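Local coordinates for protein proline dehydrogenase (Bradyrhizobium japonicum USDA 110, PDB 3HAZ) that probably oxidises proline to glutamate in two steps, pairing an FAD-dependent proline dehydrogenase with an NAD-dependent aldehyde dehydrogenase in a single chain, at residues P756-T761 / L974-T979; R745-A748 / I754-L757; V731-S736 / R741-A746. One frame throughout, in Å; residues are numbered along the deposited sequence.

Interaction 1: P756-T761 / L974-T979. With NAD (nicotinamide-adenine-dinucleotide), chain D.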
loop_
_atom_site.group_PDB
_atom_site.type_symbol
_atom_site.label_atom_id
_atom_site.label_comp_id
_atom_site.label_asym_id
_atom_site.label_seq_id
_atom_site.Cartn_x
_atom_site.Cartn_y
_atom_site.Cartn_z
ATOM N N PRO A 756 -36.701 -26.382 -2.193
ATOM C CA PRO A 756 -36.865 -24.993 -2.635
ATOM C C PRO A 756 -37.701 -24.891 -3.909
ATOM O O PRO A 756 -37.565 -25.718 -4.814
ATOM C CB PRO A 756 -35.426 -24.542 -2.929
ATOM C CG PRO A 756 -34.529 -25.584 -2.289
ATOM C CD PRO A 756 -35.312 -26.852 -2.320
ATOM N N LEU A 757 -38.565 -23.887 -3.972
ATOM C CA LEU A 757 -39.229 -23.542 -5.220
ATOM C C LEU A 757 -38.850 -22.117 -5.600
ATOM O O LEU A 757 -39.141 -21.171 -4.870
ATOM C CB LEU A 757 -40.754 -23.670 -5.104
ATOM C CG LEU A 757 -41.584 -23.089 -6.260
ATOM C CD1 LEU A 757 -41.180 -23.702 -7.591
ATOM C CD2 LEU A 757 -43.083 -23.287 -6.032
ATOM N N ILE A 758 -38.181 -21.972 -6.736
ATOM C CA ILE A 758 -37.925 -20.656 -7.304
ATOM C C ILE A 758 -38.920 -20.475 -8.427
ATOM O O ILE A 758 -38.889 -21.218 -9.411
ATOM C CB ILE A 758 -36.505 -20.550 -7.884
ATOM C CG1 ILE A 758 -35.465 -20.702 -6.775
ATOM C CG2 ILE A 758 -36.318 -19.226 -8.613
ATOM C CD1 ILE A 758 -34.049 -20.829 -7.297
ATOM N N ALA A 759 -39.814 -19.501 -8.273
ATOM C CA ALA A 759 -40.891 -19.315 -9.227
ATOM C C ALA A 759 -41.004 -17.855 -9.640
ATOM O O ALA A 759 -41.275 -16.974 -8.819
ATOM C CB ALA A 759 -42.216 -19.820 -8.651
ATOM N N GLU A 760 -40.783 -17.611 -10.924
ATOM C CA GLU A 760 -40.876 -16.271 -11.469
ATOM C C GLU A 760 -42.100 -16.254 -12.357
ATOM O O GLU A 760 -42.218 -17.049 -13.289
ATOM C CB GLU A 760 -39.604 -15.923 -12.243
ATOM C CG GLU A 760 -38.324 -16.223 -11.456
ATOM C CD GLU A 760 -38.190 -15.378 -10.189
ATOM O OE1 GLU A 760 -37.918 -14.164 -10.308
ATOM O OE2 GLU A 760 -38.350 -15.929 -9.074
ATOM N N THR A 761 -43.033 -15.367 -12.037
ATOM C CA THR A 761 -44.333 -15.394 -12.676
ATOM C C THR A 761 -44.667 -14.020 -13.272
ATOM O O THR A 761 -43.783 -13.178 -13.435
ATOM C CB THR A 761 -45.415 -15.919 -11.699
ATOM O OG1 THR A 761 -45.263 -15.282 -10.426
ATOM C CG2 THR A 761 -45.246 -17.425 -11.493
ATOM N N LEU A 974 -27.497 -18.124 -7.205
ATOM C CA LEU A 974 -26.884 -19.448 -7.163
ATOM C C LEU A 974 -27.023 -20.142 -5.810
ATOM O O LEU A 974 -27.244 -21.352 -5.748
ATOM C CB LEU A 974 -25.411 -19.381 -7.579
ATOM C CG LEU A 974 -25.166 -19.033 -9.055
ATOM C CD1 LEU A 974 -23.698 -19.175 -9.427
ATOM C CD2 LEU A 974 -26.030 -19.891 -9.965
ATOM N N ALA A 975 -26.890 -19.373 -4.736
ATOM C CA ALA A 975 -26.937 -19.916 -3.383
ATOM C C ALA A 975 -28.216 -20.706 -3.137
ATOM O O ALA A 975 -28.203 -21.705 -2.423
ATOM C CB ALA A 975 -26.799 -18.797 -2.351
ATOM N N ARG A 976 -29.319 -20.245 -3.717
ATOM C CA ARG A 976 -30.604 -20.922 -3.553
ATOM C C ARG A 976 -30.603 -22.350 -4.112
ATOM O O ARG A 976 -31.394 -23.190 -3.675
ATOM C CB ARG A 976 -31.720 -20.108 -4.204
ATOM C CG ARG A 976 -33.108 -20.494 -3.743
ATOM C CD ARG A 976 -33.373 -19.977 -2.340
ATOM N NE ARG A 976 -34.739 -20.281 -1.933
ATOM C CZ ARG A 976 -35.074 -21.313 -1.165
ATOM N NH1 ARG A 976 -34.140 -22.134 -0.707
ATOM N NH2 ARG A 976 -36.342 -21.519 -0.849
ATOM N N PHE A 977 -29.721 -22.623 -5.076
ATOM C CA PHE A 977 -29.648 -23.949 -5.696
ATOM C C PHE A 977 -28.764 -24.906 -4.905
ATOM O O PHE A 977 -28.618 -26.077 -5.270
ATOM C CB PHE A 977 -29.121 -23.860 -7.130
ATOM C CG PHE A 977 -30.047 -23.153 -8.082
ATOM C CD1 PHE A 977 -30.048 -21.766 -8.172
ATOM C CD2 PHE A 977 -30.899 -23.871 -8.902
ATOM C CE1 PHE A 977 -30.891 -21.107 -9.063
ATOM C CE2 PHE A 977 -31.746 -23.224 -9.793
ATOM C CZ PHE A 977 -31.741 -21.837 -9.873
ATOM N N ALA A 978 -28.158 -24.406 -3.835
ATOM C CA ALA A 978 -27.221 -25.212 -3.059
ATOM C C ALA A 978 -27.644 -25.340 -1.603
ATOM O O ALA A 978 -28.579 -24.676 -1.159
ATOM C CB ALA A 978 -25.811 -24.635 -3.154
ATOM N N THR A 979 -26.950 -26.204 -0.868
ATOM C CA THR A 979 -27.195 -26.360 0.553
ATOM C C THR A 979 -25.892 -26.124 1.307
ATOM O O THR A 979 -24.814 -26.444 0.804
ATOM C CB THR A 979 -27.774 -27.771 0.874
ATOM O OG1 THR A 979 -28.195 -27.825 2.240
ATOM C CG2 THR A 979 -26.740 -28.860 0.624
HETATM P PA NAD D . -47.275 -21.370 -18.209
HETATM O O1A NAD D . -47.719 -21.298 -16.632
HETATM O O2A NAD D . -48.473 -21.464 -19.059
HETATM O O5B NAD D . -46.328 -22.732 -18.398
HETATM C C5B NAD D . -44.918 -22.582 -18.499
HETATM C C4B NAD D . -44.194 -23.916 -18.258
HETATM O O4B NAD D . -44.743 -24.739 -17.159
HETATM C C3B NAD D . -44.224 -24.931 -19.473
HETATM O O3B NAD D . -43.043 -25.529 -19.911
HETATM C C2B NAD D . -45.442 -25.781 -19.122
HETATM O O2B NAD D . -45.791 -26.881 -19.932
HETATM C C1B NAD D . -45.211 -25.977 -17.687
HETATM N N9A NAD D . -46.441 -26.389 -16.993
HETATM C C8A NAD D . -47.722 -26.128 -17.358
HETATM N N7A NAD D . -48.583 -26.716 -16.384
HETATM C C5A NAD D . -47.773 -27.344 -15.410
HETATM C C6A NAD D . -48.086 -28.058 -14.258
HETATM N N6A NAD D . -49.478 -28.254 -13.888
HETATM N N1A NAD D . -47.094 -28.566 -13.482
HETATM C C2A NAD D . -45.770 -28.375 -13.839
HETATM N N3A NAD D . -45.460 -27.673 -14.972
HETATM C C4A NAD D . -46.467 -27.157 -15.760
HETATM O O3 NAD D . -46.337 -20.041 -18.621
HETATM P PN NAD D . -46.093 -19.670 -20.234
HETATM O O1N NAD D . -47.566 -19.623 -21.010
HETATM O O2N NAD D . -45.226 -20.676 -20.850
HETATM O O5D NAD D . -45.365 -18.175 -20.367
HETATM C C5D NAD D . -46.103 -17.002 -20.055
HETATM C C4D NAD D . -46.013 -16.620 -18.562
HETATM O O4D NAD D . -44.682 -16.791 -17.909
HETATM C C3D NAD D . -46.508 -15.194 -18.064
HETATM O O3D NAD D . -47.523 -15.116 -17.092
HETATM C C2D NAD D . -45.146 -14.523 -17.777
HETATM O O2D NAD D . -45.069 -13.213 -17.251
HETATM C C1D NAD D . -44.404 -15.632 -17.150
HETATM N N1N NAD D . -42.968 -15.334 -17.242
HETATM C C2N NAD D . -42.332 -14.682 -16.169
HETATM C C3N NAD D . -40.909 -14.367 -16.260
HETATM C C7N NAD D . -40.211 -13.664 -15.082
HETATM O O7N NAD D . -39.034 -13.599 -15.064
HETATM N N7N NAD D . -40.984 -13.215 -13.942
HETATM C C4N NAD D . -40.146 -14.726 -17.481
HETATM C C5N NAD D . -40.779 -15.376 -18.543
HETATM C C6N NAD D . -42.221 -15.700 -18.453
#
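R976 turns its CG away from the backbone N (chi1 -163°) and bends at chi2 (75°), which lays its aliphatic part beside I758 and carries its guanidinium group across to P756. I758 does the reverse from the strand: CG1 sits anti to the carbonyl carbon (chi1 -64°) and the extended chi2 brings CD1 against both R976 CG and the F977 ring. The two chains run past each other in opposite senses, with I758 CD1 3.7 Å from R976 CG. The same methyl also stands over one face of the F977 ring, a CH-pi contact with CD1 3.9 Å from the ring centroid. P756 CB rests on a face of the R976 guanidinium, displaced toward its rim and 3.5 Å from NH1, and no hydrogen bond crosses between the two segments.

Strand 757-760 belongs to the NAD-binding sheet of the aldehyde dehydrogenase fold, pairing in parallel with strand 730-734, while residues 974-976 have helical backbone angles and precede T979 of the antiparallel strand that follows. F977 also meets the rings of Y973 and F653. Further along the first segment is E760, the predicted active-site glutamate, and the carboxamide of NAD donates from N7N to T761 O at 2.8 Å. E760 CB lies 3.5 Å from that same N7N.

Interaction 2: R745-A748 / I754-L757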
loop_
_atom_site.group_PDB
_atom_site.type_symbol
_atom_site.label_atom_id
_atom_site.label_comp_id
_atom_site.label_asym_id
_atom_site.label_seq_id
_atom_site.Cartn_x
_atom_site.Cartn_y
_atom_site.Cartn_z
ATOM N N ARG A 745 -48.164 -26.542 -4.493
ATOM C CA ARG A 745 -49.051 -27.449 -3.775
ATOM C C ARG A 745 -48.604 -28.900 -3.911
ATOM O O ARG A 745 -48.597 -29.635 -2.931
ATOM C CB ARG A 745 -50.501 -27.284 -4.233
ATOM C CG ARG A 745 -51.191 -26.079 -3.602
ATOM C CD ARG A 745 -52.333 -25.541 -4.449
ATOM N NE ARG A 745 -52.664 -24.172 -4.053
ATOM C CZ ARG A 745 -53.480 -23.367 -4.725
ATOM N NH1 ARG A 745 -53.714 -22.135 -4.282
ATOM N NH2 ARG A 745 -54.060 -23.791 -5.841
ATOM N N ALA A 746 -48.225 -29.304 -5.121
ATOM C CA ALA A 746 -47.734 -30.659 -5.340
ATOM C C ALA A 746 -46.479 -30.930 -4.506
ATOM O O ALA A 746 -46.317 -32.015 -3.954
ATOM C CB ALA A 746 -47.469 -30.910 -6.822
ATOM N N LEU A 747 -45.595 -29.941 -4.402
ATOM C CA LEU A 747 -44.407 -30.093 -3.569
ATOM C C LEU A 747 -44.784 -30.215 -2.090
ATOM O O LEU A 747 -44.322 -31.115 -1.394
ATOM C CB LEU A 747 -43.434 -28.926 -3.782
ATOM C CG LEU A 747 -42.725 -28.873 -5.138
ATOM C CD1 LEU A 747 -41.912 -27.592 -5.289
ATOM C CD2 LEU A 747 -41.839 -30.092 -5.313
ATOM N N ALA A 748 -45.632 -29.311 -1.615
ATOM C CA ALA A 748 -46.001 -29.291 -0.205
ATOM C C ALA A 748 -46.748 -30.554 0.216
ATOM O O ALA A 748 -46.738 -30.925 1.388
ATOM C CB ALA A 748 -46.831 -28.058 0.111
ATOM N N ILE A 754 -38.905 -30.659 2.516
ATOM C CA ILE A 754 -39.422 -29.433 1.918
ATOM C C ILE A 754 -38.304 -28.870 1.055
ATOM O O ILE A 754 -37.276 -28.439 1.571
ATOM C CB ILE A 754 -39.819 -28.405 2.994
ATOM C CG1 ILE A 754 -40.973 -28.942 3.844
ATOM C CG2 ILE A 754 -40.201 -27.070 2.365
ATOM C CD1 ILE A 754 -41.257 -28.118 5.085
ATOM N N VAL A 755 -38.496 -28.906 -0.260
ATOM C CA VAL A 755 -37.464 -28.480 -1.195
ATOM C C VAL A 755 -37.727 -27.049 -1.648
ATOM O O VAL A 755 -38.832 -26.545 -1.490
ATOM C CB VAL A 755 -37.374 -29.428 -2.415
ATOM C CG1 VAL A 755 -37.029 -30.864 -1.957
ATOM C CG2 VAL A 755 -38.670 -29.399 -3.218
ATOM N N PRO A 756 -36.701 -26.382 -2.193
ATOM C CA PRO A 756 -36.865 -24.993 -2.635
ATOM C C PRO A 756 -37.701 -24.891 -3.909
ATOM O O PRO A 756 -37.565 -25.718 -4.814
ATOM C CB PRO A 756 -35.426 -24.542 -2.929
ATOM C CG PRO A 756 -34.529 -25.584 -2.289
ATOM C CD PRO A 756 -35.312 -26.852 -2.320
ATOM N N LEU A 757 -38.565 -23.887 -3.972
ATOM C CA LEU A 757 -39.229 -23.542 -5.220
ATOM C C LEU A 757 -38.850 -22.117 -5.600
ATOM O O LEU A 757 -39.141 -21.171 -4.870
ATOM C CB LEU A 757 -40.754 -23.670 -5.104
ATOM C CG LEU A 757 -41.584 -23.089 -6.260
ATOM C CD1 LEU A 757 -41.180 -23.702 -7.591
ATOM C CD2 LEU A 757 -43.083 -23.287 -6.032
#
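L747 reaches from helix 737-749 to V755 and L757, across the loop that joins this helix to strand 757-760 in the beta-alpha-beta unit of strand 730-734, helix 737-749 and strand 757-760. Here, past the helix end, the chain turns back to enter the next parallel strand of the NAD-binding, Rossmann-like sheet of the aldehyde dehydrogenase fold.

The contact between the two segments is wholly apolar, and both methyls of L747 share in it. CG lies anti to the carbonyl carbon (chi1 -70°), and the fork at its end spreads over two residues of the returning chain. CD1 goes to L757, meeting CB rather than the branched end of that leucine, while CD2 goes to V755. L757 has CG anti to the backbone N (chi1 169°), which takes its own methyls onward to I743 and N744 of the same helix. L747 continues the apolar layer on its other sides, touching I728 and V731, and V731 also packs against L757.

Polar bonds of R745 and A748 go to the second subunit. R745, two residues before L747, forms a salt bridge from NH1 to D751 of the second subunit and donates from NE to A748 O of that subunit; in return, A748 O accepts from R745 NE of the second subunit. L757 also packs on I754 of the second subunit.

Spacing differs a little between the two arms of the fork. L747 CD1 stands 4.1 Å from L757 CB, whereas CD2 comes to 3.9 Å from V755 CG2, the methyl placed between the backbone N and the carbonyl carbon of V755.

Interaction 3: V731-S736 / R741-A746. With NAD (nicotinamide-adenine-dinucleotide), chain D.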
loop_
_atom_site.group_PDB
_atom_site.type_symbol
_atom_site.label_atom_id
_atom_site.label_comp_id
_atom_site.label_asym_id
_atom_site.label_seq_id
_atom_site.Cartn_x
_atom_site.Cartn_y
_atom_site.Cartn_z
ATOM N N VAL A 731 -37.135 -27.209 -7.504
ATOM C CA VAL A 731 -37.766 -26.823 -8.753
ATOM C C VAL A 731 -37.496 -25.348 -9.073
ATOM O O VAL A 731 -37.717 -24.461 -8.244
ATOM C CB VAL A 731 -39.285 -27.075 -8.706
ATOM C CG1 VAL A 731 -39.971 -26.503 -9.943
ATOM C CG2 VAL A 731 -39.572 -28.575 -8.564
ATOM N N VAL A 732 -36.989 -25.101 -10.273
ATOM C CA VAL A 732 -36.835 -23.739 -10.769
ATOM C C VAL A 732 -37.834 -23.559 -11.912
ATOM O O VAL A 732 -37.777 -24.266 -12.922
ATOM C CB VAL A 732 -35.378 -23.447 -11.208
ATOM C CG1 VAL A 732 -34.911 -24.471 -12.229
ATOM C CG2 VAL A 732 -35.231 -22.014 -11.748
ATOM N N PHE A 733 -38.770 -22.630 -11.726
ATOM C CA PHE A 733 -39.897 -22.463 -12.638
ATOM C C PHE A 733 -40.074 -21.027 -13.117
ATOM O O PHE A 733 -39.961 -20.077 -12.341
ATOM C CB PHE A 733 -41.182 -22.922 -11.944
ATOM C CG PHE A 733 -42.434 -22.572 -12.685
ATOM C CD1 PHE A 733 -42.920 -23.403 -13.681
ATOM C CD2 PHE A 733 -43.135 -21.417 -12.381
ATOM C CE1 PHE A 733 -44.075 -23.082 -14.365
ATOM C CE2 PHE A 733 -44.291 -21.094 -13.060
ATOM C CZ PHE A 733 -44.765 -21.930 -14.052
ATOM N N THR A 734 -40.354 -20.869 -14.401
ATOM C CA THR A 734 -40.776 -19.574 -14.912
ATOM C C THR A 734 -42.003 -19.768 -15.780
ATOM O O THR A 734 -41.973 -20.527 -16.751
ATOM C CB THR A 734 -39.675 -18.876 -15.721
ATOM O OG1 THR A 734 -38.540 -18.647 -14.882
ATOM C CG2 THR A 734 -40.178 -17.546 -16.232
ATOM N N GLY A 735 -43.088 -19.096 -15.418
ATOM C CA GLY A 735 -44.351 -19.285 -16.111
ATOM C C GLY A 735 -45.501 -18.580 -15.421
ATOM O O GLY A 735 -45.305 -17.574 -14.732
ATOM N N SER A 736 -46.702 -19.114 -15.595
ATOM C CA SER A 736 -47.897 -18.456 -15.084
ATOM C C SER A 736 -48.003 -18.570 -13.570
ATOM O O SER A 736 -47.675 -19.609 -12.989
ATOM C CB SER A 736 -49.150 -19.038 -15.731
ATOM O OG SER A 736 -49.458 -20.308 -15.185
ATOM N N ARG A 741 -48.443 -21.966 -8.354
ATOM C CA ARG A 741 -49.186 -22.378 -7.165
ATOM C C ARG A 741 -49.507 -23.866 -7.194
ATOM O O ARG A 741 -49.479 -24.540 -6.163
ATOM C CB ARG A 741 -50.483 -21.574 -7.027
ATOM C CG ARG A 741 -50.281 -20.154 -6.533
ATOM C CD ARG A 741 -51.563 -19.616 -5.935
ATOM N NE ARG A 741 -52.592 -19.430 -6.952
ATOM C CZ ARG A 741 -52.693 -18.343 -7.708
ATOM N NH1 ARG A 741 -51.826 -17.349 -7.558
ATOM N NH2 ARG A 741 -53.652 -18.251 -8.614
ATOM N N SER A 742 -49.822 -24.372 -8.380
ATOM C CA SER A 742 -50.100 -25.789 -8.557
ATOM C C SER A 742 -48.855 -26.622 -8.245
ATOM O O SER A 742 -48.930 -27.639 -7.552
ATOM C CB SER A 742 -50.588 -26.056 -9.983
ATOM O OG SER A 742 -50.495 -27.436 -10.300
ATOM N N ILE A 743 -47.711 -26.179 -8.758
ATOM C CA ILE A 743 -46.438 -26.837 -8.472
ATOM C C ILE A 743 -46.136 -26.787 -6.980
ATOM O O ILE A 743 -45.772 -27.795 -6.377
ATOM C CB ILE A 743 -45.275 -26.189 -9.246
ATOM C CG1 ILE A 743 -45.295 -26.643 -10.708
ATOM C CG2 ILE A 743 -43.943 -26.540 -8.593
ATOM C CD1 ILE A 743 -44.472 -25.761 -11.634
ATOM N N ASN A 744 -46.303 -25.609 -6.389
ATOM C CA ASN A 744 -46.051 -25.429 -4.968
ATOM C C ASN A 744 -46.896 -26.380 -4.121
ATOM O O ASN A 744 -46.404 -26.962 -3.155
ATOM C CB ASN A 744 -46.303 -23.975 -4.559
ATOM C CG ASN A 744 -45.681 -23.633 -3.221
ATOM O OD1 ASN A 744 -44.648 -24.188 -2.846
ATOM N ND2 ASN A 744 -46.308 -22.716 -2.492
ATOM N N ARG A 745 -48.164 -26.542 -4.493
ATOM C CA ARG A 745 -49.051 -27.449 -3.775
ATOM C C ARG A 745 -48.604 -28.900 -3.911
ATOM O O ARG A 745 -48.597 -29.635 -2.931
ATOM C CB ARG A 745 -50.501 -27.284 -4.233
ATOM C CG ARG A 745 -51.191 -26.079 -3.602
ATOM C CD ARG A 745 -52.333 -25.541 -4.449
ATOM N NE ARG A 745 -52.664 -24.172 -4.053
ATOM C CZ ARG A 745 -53.480 -23.367 -4.725
ATOM N NH1 ARG A 745 -53.714 -22.135 -4.282
ATOM N NH2 ARG A 745 -54.060 -23.791 -5.841
ATOM N N ALA A 746 -48.225 -29.304 -5.121
ATOM C CA ALA A 746 -47.734 -30.659 -5.340
ATOM C C ALA A 746 -46.479 -30.930 -4.506
ATOM O O ALA A 746 -46.317 -32.015 -3.954
ATOM C CB ALA A 746 -47.469 -30.910 -6.822
HETATM P PA NAD D . -47.275 -21.370 -18.209
HETATM O O1A NAD D . -47.719 -21.298 -16.632
HETATM O O2A NAD D . -48.473 -21.464 -19.059
HETATM O O5B NAD D . -46.328 -22.732 -18.398
HETATM C C5B NAD D . -44.918 -22.582 -18.499
HETATM C C4B NAD D . -44.194 -23.916 -18.258
HETATM O O4B NAD D . -44.743 -24.739 -17.159
HETATM C C3B NAD D . -44.224 -24.931 -19.473
HETATM O O3B NAD D . -43.043 -25.529 -19.911
HETATM C C2B NAD D . -45.442 -25.781 -19.122
HETATM O O2B NAD D . -45.791 -26.881 -19.932
HETATM C C1B NAD D . -45.211 -25.977 -17.687
HETATM N N9A NAD D . -46.441 -26.389 -16.993
HETATM C C8A NAD D . -47.722 -26.128 -17.358
HETATM N N7A NAD D . -48.583 -26.716 -16.384
HETATM C C5A NAD D . -47.773 -27.344 -15.410
HETATM C C6A NAD D . -48.086 -28.058 -14.258
HETATM N N6A NAD D . -49.478 -28.254 -13.888
HETATM N N1A NAD D . -47.094 -28.566 -13.482
HETATM C C2A NAD D . -45.770 -28.375 -13.839
HETATM N N3A NAD D . -45.460 -27.673 -14.972
HETATM C C4A NAD D . -46.467 -27.157 -15.760
HETATM O O3 NAD D . -46.337 -20.041 -18.621
HETATM P PN NAD D . -46.093 -19.670 -20.234
HETATM O O1N NAD D . -47.566 -19.623 -21.010
HETATM O O2N NAD D . -45.226 -20.676 -20.850
HETATM O O5D NAD D . -45.365 -18.175 -20.367
HETATM C C5D NAD D . -46.103 -17.002 -20.055
HETATM C C4D NAD D . -46.013 -16.620 -18.562
HETATM O O4D NAD D . -44.682 -16.791 -17.909
HETATM C C3D NAD D . -46.508 -15.194 -18.064
HETATM O O3D NAD D . -47.523 -15.116 -17.092
HETATM C C2D NAD D . -45.146 -14.523 -17.777
HETATM O O2D NAD D . -45.069 -13.213 -17.251
HETATM C C1D NAD D . -44.404 -15.632 -17.150
HETATM N N1N NAD D . -42.968 -15.334 -17.242
HETATM C C2N NAD D . -42.332 -14.682 -16.169
HETATM C C3N NAD D . -40.909 -14.367 -16.260
HETATM C C7N NAD D . -40.211 -13.664 -15.082
HETATM O O7N NAD D . -39.034 -13.599 -15.064
HETATM N N7N NAD D . -40.984 -13.215 -13.942
HETATM C C4N NAD D . -40.146 -14.726 -17.481
HETATM C C5N NAD D . -40.779 -15.376 -18.543
HETATM C C6N NAD D . -42.221 -15.700 -18.453
#
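F733 and I743 make the close part of this contact: I743 CD1 comes to 3.5 Å from CD1 of the F733 ring, approaching it obliquely. With CG anti to the backbone N (chi1 170°), F733 swings its ring off the strand toward the helix. The neighbouring pair is slacker, V731 CG1 and I743 CG2 standing 4.2 Å apart.

Together these residues tie strand 730-734 to helix 737-749, the first strand and helix of a beta-alpha-beta unit in the NAD-binding fold, and the dinucleotide lies against F733, I743 and the loop after the strand. I743 turns CG1 to the adenine, 3.6 Å from NAD C2A, and F733 CE1 lies 3.3 Å from the ribose oxygen O4B of NAD, which sits at the ring's edge. Were F733 replaced by an alanine, I743 CD1 would probably lose its ring contact and a gap open beside the adenosine ribose.

Two residues past the strand, S736 holds the adenosine-side phosphate. Its backbone N donates to NAD O1A at 2.6 Å, with an N-H...O angle of 151°; OG lies so close to the same oxygen that its bond there is doubtful in detail. S736 is also the N-cap of the helix, its OG bonded to V739 N, so the phosphate sits near the helix start, where the dipole would probably help offset its charge.

On the looser side of the helix, R741, N744 and R745 are partly exposed, make no close contact with the strand and face the second subunit, R741 packing on K750 and N744 on I754 of that subunit.

Interactions 2 and 3 are neighbouring contacts of one beta-alpha-beta unit, their centres about 8 Å apart and both built on helix 737-749. L757 joins them: its CD2 packs 3.6 Å from N744 CB. Interaction 1, centred about 12 Å from interaction 3, is tied to it by the paired strands through probable hydrogen bonds, among them I758 O to F733 N at 2.7 Å. NAD touches both: segment 731-736 follows it from the adenosine side to the nicotinamide, where 756-761 joins in beside the predicted catalytic E760. Interaction 2 touches no cofactor atom; the side chain of L757 is about 9 Å from NAD. All three contacts also touch the second subunit.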